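Local coordinates for protein D-ribulose-5-phosphate 3-epimerase, putative (Plasmodium falciparum, PDB 1TQX) that probably catalyses the interconversion of D-ribulose 5-phosphate and D-xylulose 5-phosphate with the help of a bound divalent metal ion, at residues Val131-Leu134 / Leu138-Thr141; Thr125-Leu130 / Ser165-Lys170; Glu74-Tyr79 / Glu94-Asp99. One frame throughout, in Å; residues are numbered along the deposited sequence.

Contact 1: Val131-Leu134 / Leu138-Thr141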
loop_
_atom_site.group_PDB
_atom_site.type_symbol
_atom_site.label_atom_id
_atom_site.label_comp_id
_atom_site.label_asym_id
_atom_site.label_seq_id
_atom_site.Cartn_x
_atom_site.Cartn_y
_atom_site.Cartn_z
ATOM N N VAL A 131 0.795 7.462 -16.651
ATOM C CA VAL A 131 -0.337 8.139 -17.277
ATOM C C VAL A 131 -1.216 7.278 -18.195
ATOM O O VAL A 131 -2.435 7.248 -18.037
ATOM C CB VAL A 131 0.132 9.401 -18.035
ATOM C CG1 VAL A 131 -1.045 10.056 -18.748
ATOM C CG2 VAL A 131 0.745 10.386 -17.048
ATOM N N PRO A 132 -0.615 6.564 -19.160
ATOM C CA PRO A 132 -1.438 5.735 -20.048
ATOM C C PRO A 132 -2.331 4.750 -19.287
ATOM O O PRO A 132 -3.494 4.541 -19.640
ATOM C CB PRO A 132 -0.400 5.025 -20.912
ATOM C CG PRO A 132 0.712 6.031 -20.988
ATOM C CD PRO A 132 0.801 6.512 -19.558
ATOM N N ILE A 133 -1.787 4.151 -18.234
ATOM C CA ILE A 133 -2.546 3.192 -17.440
ATOM C C ILE A 133 -3.602 3.884 -16.593
ATOM O O ILE A 133 -4.758 3.458 -16.549
ATOM C CB ILE A 133 -1.629 2.400 -16.495
ATOM C CG1 ILE A 133 -0.498 1.749 -17.291
ATOM C CG2 ILE A 133 -2.442 1.337 -15.766
ATOM C CD1 ILE A 133 0.615 1.187 -16.425
ATOM N N LEU A 134 -3.197 4.954 -15.919
ATOM C CA LEU A 134 -4.103 5.694 -15.056
ATOM C C LEU A 134 -5.271 6.314 -15.810
ATOM O O LEU A 134 -6.356 6.468 -15.254
ATOM C CB LEU A 134 -3.336 6.782 -14.295
ATOM C CG LEU A 134 -2.251 6.266 -13.341
ATOM C CD1 LEU A 134 -1.570 7.435 -12.643
ATOM C CD2 LEU A 134 -2.878 5.324 -12.324
ATOM N N LEU A 138 -8.852 2.178 -14.582
ATOM C CA LEU A 138 -8.845 0.837 -14.005
ATOM C C LEU A 138 -8.121 0.769 -12.661
ATOM O O LEU A 138 -8.314 -0.177 -11.893
ATOM C CB LEU A 138 -8.173 -0.139 -14.973
ATOM C CG LEU A 138 -8.920 -0.465 -16.265
ATOM C CD1 LEU A 138 -7.981 -1.133 -17.251
ATOM C CD2 LEU A 138 -10.109 -1.358 -15.943
ATOM N N ILE A 139 -7.291 1.770 -12.386
ATOM C CA ILE A 139 -6.510 1.810 -11.152
ATOM C C ILE A 139 -7.185 2.579 -10.024
ATOM O O ILE A 139 -7.499 3.757 -10.162
ATOM C CB ILE A 139 -5.117 2.439 -11.405
ATOM C CG1 ILE A 139 -4.407 1.712 -12.554
ATOM C CG2 ILE A 139 -4.274 2.380 -10.137
ATOM C CD1 ILE A 139 -4.206 0.226 -12.331
ATOM N N ASN A 140 -7.396 1.902 -8.900
ATOM C CA ASN A 140 -8.019 2.518 -7.735
ATOM C C ASN A 140 -6.996 3.268 -6.882
ATOM O O ASN A 140 -7.318 4.283 -6.260
ATOM C CB ASN A 140 -8.673 1.449 -6.857
ATOM C CG ASN A 140 -9.830 0.749 -7.543
ATOM O OD1 ASN A 140 -10.947 1.268 -7.588
ATOM N ND2 ASN A 140 -9.565 -0.430 -8.087
ATOM N N THR A 141 -5.766 2.762 -6.857
ATOM C CA THR A 141 -4.718 3.347 -6.028
ATOM C C THR A 141 -3.330 3.278 -6.657
ATOM O O THR A 141 -2.983 2.292 -7.312
ATOM C CB THR A 141 -4.596 2.583 -4.683
ATOM O OG1 THR A 141 -5.879 2.483 -4.053
ATOM C CG2 THR A 141 -3.612 3.296 -3.748
HETATM O O HOH W 1 -7.230 4.626 -12.923
#
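Ile139 O and Leu134 O are joined through a single water molecule that donates a hydrogen bond to each. The bond to Ile139 O measures 2.9 Å from the water oxygen, and the one to Leu134 O is slightly longer at 3.1 Å. The last residue of the short helix 131-134 is thus tied through its carbonyl to the chain that runs into strand 141-145, with no direct hydrogen bond between the two pieces.

Apolar side chains close the rest of the contact, and Ile139 lies at its centre. Ile133 presents its CG2 methyl, which is anti to its own backbone N, and Ile139 CG1 meets that methyl at 3.8 Å. The Ile139 chain bends again beyond CG1 (chi2 -58°), which leaves CD1 still 4.0 Å from Ile133 CG2. Leu134 touches Ile139 through its CD2 methyl alone, set 3.8 Å from Ile139 CB and almost as near to both Ile139 CG2 and Ile139 CG1.

Ile139 also packs on Cys117 and Ile119 of strand 116-121, and Ile133 touches Ile119 of the same strand and Cys103 of helix 100-111. Between the segments, Thr136 OG1 makes a separate tie, hydrogen-bonded to Ile133 O and Leu138 N. Across the two segments the polar link is therefore the water between two carbonyls, whereas the three buried aliphatic side chains hold by shape and dispersion.

Contact 2: Thr125-Leu130 / Ser165-Lys170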
loop_
_atom_site.group_PDB
_atom_site.type_symbol
_atom_site.label_atom_id
_atom_site.label_comp_id
_atom_site.label_asym_id
_atom_site.label_seq_id
_atom_site.Cartn_x
_atom_site.Cartn_y
_atom_site.Cartn_z
ATOM N N THR A 125 11.638 5.236 -10.392
ATOM C CA THR A 125 10.723 5.167 -11.535
ATOM C C THR A 125 9.919 6.457 -11.727
ATOM O O THR A 125 9.304 6.963 -10.792
ATOM C CB THR A 125 9.750 3.980 -11.387
ATOM O OG1 THR A 125 10.500 2.778 -11.189
ATOM C CG2 THR A 125 8.898 3.823 -12.641
ATOM N N ASP A 126 9.931 6.972 -12.953
ATOM C CA ASP A 126 9.232 8.206 -13.320
ATOM C C ASP A 126 7.708 8.044 -13.294
ATOM O O ASP A 126 7.161 7.215 -14.018
ATOM C CB ASP A 126 9.694 8.626 -14.721
ATOM C CG ASP A 126 9.022 9.895 -15.216
ATOM O OD1 ASP A 126 9.287 10.279 -16.375
ATOM O OD2 ASP A 126 8.237 10.507 -14.462
ATOM N N VAL A 127 7.029 8.843 -12.471
ATOM C CA VAL A 127 5.563 8.792 -12.352
ATOM C C VAL A 127 4.796 8.990 -13.651
ATOM O O VAL A 127 3.725 8.413 -13.839
ATOM C CB VAL A 127 5.006 9.887 -11.425
ATOM C CG1 VAL A 127 4.182 9.265 -10.326
ATOM C CG2 VAL A 127 6.121 10.745 -10.900
ATOM N N GLN A 128 5.317 9.839 -14.528
ATOM C CA GLN A 128 4.630 10.126 -15.780
ATOM C C GLN A 128 4.441 8.904 -16.665
ATOM O O GLN A 128 3.569 8.891 -17.532
ATOM C CB GLN A 128 5.359 11.233 -16.544
ATOM C CG GLN A 128 5.431 12.538 -15.764
ATOM C CD GLN A 128 5.838 13.716 -16.625
ATOM O OE1 GLN A 128 5.121 14.103 -17.549
ATOM N NE2 GLN A 128 6.997 14.292 -16.329
ATOM N N LYS A 129 5.246 7.871 -16.441
ATOM C CA LYS A 129 5.124 6.655 -17.234
ATOM C C LYS A 129 3.812 5.932 -16.932
ATOM O O LYS A 129 3.400 5.056 -17.689
ATOM C CB LYS A 129 6.294 5.709 -16.959
ATOM C CG LYS A 129 7.633 6.161 -17.526
ATOM C CD LYS A 129 8.739 5.226 -17.052
ATOM C CE LYS A 129 10.121 5.692 -17.483
ATOM N NZ LYS A 129 10.571 5.045 -18.737
ATOM N N LEU A 130 3.163 6.296 -15.828
ATOM C CA LEU A 130 1.901 5.658 -15.438
ATOM C C LEU A 130 0.662 6.258 -16.103
ATOM O O LEU A 130 -0.403 5.638 -16.108
ATOM C CB LEU A 130 1.703 5.741 -13.919
ATOM C CG LEU A 130 2.677 5.023 -12.980
ATOM C CD1 LEU A 130 2.234 5.267 -11.549
ATOM C CD2 LEU A 130 2.702 3.527 -13.277
ATOM N N SER A 165 2.342 15.146 -5.703
ATOM C CA SER A 165 1.673 16.354 -6.194
ATOM C C SER A 165 1.227 16.190 -7.645
ATOM O O SER A 165 0.125 16.601 -8.010
ATOM C CB SER A 165 2.592 17.572 -6.073
ATOM O OG SER A 165 2.785 17.924 -4.717
ATOM N N PHE A 166 2.080 15.587 -8.469
ATOM C CA PHE A 166 1.751 15.354 -9.874
ATOM C C PHE A 166 0.449 14.564 -10.007
ATOM O O PHE A 166 -0.450 14.949 -10.752
ATOM C CB PHE A 166 2.872 14.568 -10.562
ATOM C CG PHE A 166 2.534 14.131 -11.961
ATOM C CD1 PHE A 166 2.676 15.009 -13.034
ATOM C CD2 PHE A 166 2.047 12.848 -12.206
ATOM C CE1 PHE A 166 2.338 14.615 -14.333
ATOM C CE2 PHE A 166 1.706 12.447 -13.501
ATOM C CZ PHE A 166 1.852 13.331 -14.563
ATOM N N LEU A 167 0.360 13.450 -9.283
ATOM C CA LEU A 167 -0.817 12.589 -9.328
ATOM C C LEU A 167 -2.095 13.253 -8.823
ATOM O O LEU A 167 -3.138 13.158 -9.467
ATOM C CB LEU A 167 -0.554 11.300 -8.536
ATOM C CG LEU A 167 0.509 10.352 -9.103
ATOM C CD1 LEU A 167 0.901 9.324 -8.057
ATOM C CD2 LEU A 167 -0.029 9.668 -10.349
ATOM N N ARG A 168 -2.024 13.923 -7.676
ATOM C CA ARG A 168 -3.213 14.575 -7.132
ATOM C C ARG A 168 -3.738 15.672 -8.051
ATOM O O ARG A 168 -4.947 15.841 -8.202
ATOM C CB ARG A 168 -2.927 15.172 -5.749
ATOM C CG ARG A 168 -4.121 15.902 -5.133
ATOM C CD ARG A 168 -5.334 14.982 -5.035
ATOM N NE ARG A 168 -5.102 13.854 -4.134
ATOM C CZ ARG A 168 -5.470 12.602 -4.395
ATOM N NH1 ARG A 168 -6.083 12.316 -5.535
ATOM N NH2 ARG A 168 -5.232 11.637 -3.516
ATOM N N LYS A 169 -2.828 16.417 -8.664
ATOM C CA LYS A 169 -3.220 17.502 -9.555
ATOM C C LYS A 169 -3.905 16.995 -10.823
ATOM O O LYS A 169 -4.876 17.590 -11.294
ATOM C CB LYS A 169 -1.995 18.340 -9.932
ATOM C CG LYS A 169 -2.319 19.590 -10.741
ATOM C CD LYS A 169 -1.073 20.442 -10.962
ATOM C CE LYS A 169 -1.397 21.743 -11.691
ATOM N NZ LYS A 169 -1.995 21.509 -13.034
ATOM N N LYS A 170 -3.403 15.887 -11.362
ATOM C CA LYS A 170 -3.945 15.312 -12.587
ATOM C C LYS A 170 -5.163 14.416 -12.367
ATOM O O LYS A 170 -6.053 14.358 -13.213
ATOM C CB LYS A 170 -2.846 14.524 -13.311
ATOM C CG LYS A 170 -3.206 14.053 -14.717
ATOM C CD LYS A 170 -1.986 13.446 -15.404
ATOM C CE LYS A 170 -2.315 12.936 -16.802
ATOM N NZ LYS A 170 -2.726 14.032 -17.722
#
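Phe166 leaves helix 161-170 with its CB pointing toward the segment 125-130, and CG lies anti to the backbone N (chi1 172°), which carries the ring outward from the helix to the opposing turn. Along one side of the ring CD2 comes to 4.3 Å from Val127 CB, an oblique approach. Farther out the ring meets Gln128: CE1 is 4.0 Å from Gln128 CG, and the tip atom CZ is closer still, at 3.9 Å. Gln128 CG sits over one face of the ring, 4.3 Å from its centroid and 28° off the normal, a CH-pi contact made by the aliphatic part of a polar side chain. The amide beyond it is tilted 43° against the ring plane and so is not stacked on it.

One residue further along the helix, Leu167 turns its end to the same turn. Val127 CG1 is 4.0 Å from Leu167 CD1 and equally near Leu167 CG, a buried pair beneath the more open Phe166-Gln128 pair. The turn that offers these groups is held locally. Asp126 OD2 accepts from Gln128 N at 3.0 Å, an Asx turn in which the donor comes from above the carboxylate plane, and a 3-10 segment follows over 127-130.

Leu167 also packs on Val142 and Val144, and Val127 on Ile121. Here the helix after strand 141-145 meets the turn leading out of strand 116-121, side-by-side packing in the outer layer of a TIM barrel.

Contact 3: Glu74-Tyr79 / Glu94-Asp99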
loop_
_atom_site.group_PDB
_atom_site.type_symbol
_atom_site.label_atom_id
_atom_site.label_comp_id
_atom_site.label_asym_id
_atom_site.label_seq_id
_atom_site.Cartn_x
_atom_site.Cartn_y
_atom_site.Cartn_z
ATOM N N GLU A 74 7.646 -11.127 -8.453
ATOM C CA GLU A 74 7.712 -11.307 -9.896
ATOM C C GLU A 74 6.440 -12.100 -10.195
ATOM O O GLU A 74 5.914 -12.782 -9.311
ATOM C CB GLU A 74 8.930 -12.150 -10.306
ATOM C CG GLU A 74 10.276 -11.654 -9.792
ATOM C CD GLU A 74 11.458 -12.374 -10.434
ATOM O OE1 GLU A 74 11.392 -13.614 -10.596
ATOM O OE2 GLU A 74 12.458 -11.698 -10.762
ATOM N N TYR A 75 5.944 -12.008 -11.424
ATOM C CA TYR A 75 4.747 -12.744 -11.826
ATOM C C TYR A 75 3.542 -12.484 -10.919
ATOM O O TYR A 75 2.900 -13.427 -10.453
ATOM C CB TYR A 75 5.046 -14.250 -11.832
ATOM C CG TYR A 75 6.318 -14.619 -12.553
ATOM C CD1 TYR A 75 6.453 -14.400 -13.920
ATOM C CD2 TYR A 75 7.389 -15.192 -11.870
ATOM C CE1 TYR A 75 7.622 -14.741 -14.593
ATOM C CE2 TYR A 75 8.568 -15.539 -12.536
ATOM C CZ TYR A 75 8.673 -15.310 -13.898
ATOM O OH TYR A 75 9.825 -15.652 -14.576
ATOM N N PRO A 76 3.210 -11.211 -10.665
ATOM C CA PRO A 76 2.061 -10.923 -9.798
ATOM C C PRO A 76 0.738 -11.536 -10.273
ATOM O O PRO A 76 -0.168 -11.759 -9.472
ATOM C CB PRO A 76 2.022 -9.396 -9.773
ATOM C CG PRO A 76 2.592 -9.018 -11.112
ATOM C CD PRO A 76 3.775 -9.968 -11.214
ATOM N N GLU A 77 0.635 -11.805 -11.571
ATOM C CA GLU A 77 -0.575 -12.403 -12.134
ATOM C C GLU A 77 -0.897 -13.746 -11.454
ATOM O O GLU A 77 -2.063 -14.113 -11.294
ATOM C CB GLU A 77 -0.396 -12.607 -13.647
ATOM C CG GLU A 77 0.837 -13.446 -14.030
ATOM C CD GLU A 77 2.106 -12.621 -14.270
ATOM O OE1 GLU A 77 2.165 -11.439 -13.866
ATOM O OE2 GLU A 77 3.060 -13.173 -14.865
ATOM N N LYS A 78 0.137 -14.469 -11.031
ATOM C CA LYS A 78 -0.053 -15.772 -10.381
ATOM C C LYS A 78 -0.719 -15.686 -9.017
ATOM O O LYS A 78 -1.275 -16.672 -8.522
ATOM C CB LYS A 78 1.292 -16.477 -10.198
ATOM C CG LYS A 78 2.000 -16.858 -11.482
ATOM C CD LYS A 78 3.304 -17.574 -11.167
ATOM C CE LYS A 78 4.037 -17.976 -12.435
ATOM N NZ LYS A 78 5.286 -18.711 -12.104
ATOM N N TYR A 79 -0.649 -14.515 -8.398
ATOM C CA TYR A 79 -1.216 -14.339 -7.072
ATOM C C TYR A 79 -2.701 -13.980 -7.038
ATOM O O TYR A 79 -3.352 -14.156 -6.014
ATOM C CB TYR A 79 -0.414 -13.278 -6.297
ATOM C CG TYR A 79 1.028 -13.665 -6.024
ATOM C CD1 TYR A 79 1.970 -13.711 -7.054
ATOM C CD2 TYR A 79 1.447 -13.997 -4.739
ATOM C CE1 TYR A 79 3.299 -14.077 -6.807
ATOM C CE2 TYR A 79 2.779 -14.367 -4.479
ATOM C CZ TYR A 79 3.696 -14.402 -5.519
ATOM O OH TYR A 79 5.012 -14.745 -5.284
ATOM N N GLU A 94 7.153 -2.062 -12.362
ATOM C CA GLU A 94 8.424 -2.663 -12.755
ATOM C C GLU A 94 8.374 -4.178 -12.912
ATOM O O GLU A 94 9.157 -4.752 -13.668
ATOM C CB GLU A 94 9.528 -2.300 -11.751
ATOM C CG GLU A 94 9.719 -0.799 -11.534
ATOM C CD GLU A 94 8.776 -0.239 -10.488
ATOM O OE1 GLU A 94 7.938 -1.008 -9.977
ATOM O OE2 GLU A 94 8.872 0.966 -10.170
ATOM N N ALA A 95 7.463 -4.830 -12.195
ATOM C CA ALA A 95 7.348 -6.283 -12.278
ATOM C C ALA A 95 6.891 -6.715 -13.673
ATOM O O ALA A 95 7.154 -7.842 -14.096
ATOM C CB ALA A 95 6.369 -6.794 -11.219
ATOM N N LEU A 96 6.201 -5.820 -14.373
ATOM C CA LEU A 96 5.725 -6.095 -15.724
ATOM C C LEU A 96 6.557 -5.336 -16.753
ATOM O O LEU A 96 6.051 -4.930 -17.801
ATOM C CB LEU A 96 4.246 -5.713 -15.864
ATOM C CG LEU A 96 3.239 -6.789 -15.449
ATOM C CD1 LEU A 96 3.536 -7.241 -14.034
ATOM C CD2 LEU A 96 1.813 -6.251 -15.557
ATOM N N ASN A 97 7.832 -5.137 -16.436
ATOM C CA ASN A 97 8.760 -4.453 -17.330
ATOM C C ASN A 97 8.298 -3.080 -17.813
ATOM O O ASN A 97 8.611 -2.661 -18.930
ATOM C CB ASN A 97 9.068 -5.359 -18.525
ATOM C CG ASN A 97 9.797 -6.626 -18.117
ATOM O OD1 ASN A 97 9.863 -7.595 -18.876
ATOM N ND2 ASN A 97 10.359 -6.621 -16.916
ATOM N N GLU A 98 7.551 -2.382 -16.965
ATOM C CA GLU A 98 7.075 -1.044 -17.280
ATOM C C GLU A 98 6.326 -0.882 -18.602
ATOM O O GLU A 98 6.374 0.183 -19.218
ATOM C CB GLU A 98 8.249 -0.058 -17.237
ATOM C CG GLU A 98 8.859 0.092 -15.849
ATOM C CD GLU A 98 9.959 1.133 -15.789
ATOM O OE1 GLU A 98 9.891 2.120 -16.549
ATOM O OE2 GLU A 98 10.881 0.974 -14.965
ATOM N N ASP A 99 5.635 -1.916 -19.063
ATOM C CA ASP A 99 4.906 -1.728 -20.303
ATOM C C ASP A 99 3.406 -1.642 -20.031
ATOM O O ASP A 99 2.792 -2.536 -19.443
ATOM C CB ASP A 99 5.262 -2.809 -21.330
ATOM C CG ASP A 99 4.455 -4.051 -21.177
ATOM O OD1 ASP A 99 4.547 -4.680 -20.102
ATOM O OD2 ASP A 99 3.731 -4.395 -22.138
HETATM O O HOH W 2 7.204 -10.519 -13.338
#
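Beside the touching pair Pro76 and Leu96, the flat rings of Tyr75 and Tyr79 each have a neighbour from their own segment at the edge. Glu77 OE2 lies in the plane of the Tyr75 ring, at its rim, and the carbonyl oxygen of Tyr75 takes the corresponding place beside the Tyr79 ring.

Across the contact the closest approach is tight: CG of the puckered Pro76 ring is 3.5 Å from Leu96 CD1. The same methyl remains 3.9 Å from Pro76 CD, which also faces Ala95 CB at 4.1 Å. Leu96 reaches the proline through CD1: its CG is turned anti to the carbonyl carbon (chi1 -86°), and the second torsion (chi2 54°) then sets the place of that methyl. Glu77 OE1 comes no nearer than 4.4 Å to Leu96 CD1.

The two segments follow neighbouring parallel strands of the TIM barrel, 66-72 and 88-92, and so form part of the loops at the C-terminal end of the barrel, where enzymes of this fold place their active sites. His70, a zinc ligand, belongs to the first of these strands, and the side chain of Pro76 is about 9 Å from the side chain of His70.

A water molecule bridges the backbones, accepting from Tyr75 N at 2.7 Å and donating to Ala95 O at 2.8 Å. From Leu96 the chain makes a type I' turn to Asp99, with Asn97 and Glu98 both at positive phi, and Asp99 then N-caps helix 100-111. Leu106 of that helix touches both Pro76 and Leu96, and Phe91 of strand 88-92 does the same.

How the contacts relate
Contacts 1 and 2 form one continuous patch of the outer layer, their centres 10 Å apart, in which Leu134 CD1 lies 3.6 Å from Leu167 CD2 and Val131 packs on Phe166 and Lys170. Contact 3 stands in series before both. It meets contact 2 through a probable hydrogen bond of 2.6 Å between Thr125 OG1 and Glu94 OE2, whereas contact 1 comes only to about 5 Å of it at the nearest atoms. The zinc site lies inward of these contacts: the Pro76 side chain is about 13 Å from the metal, and that of Leu167 about 12 Å from the side chain of Asp179, a zinc ligand and the predicted proton donor.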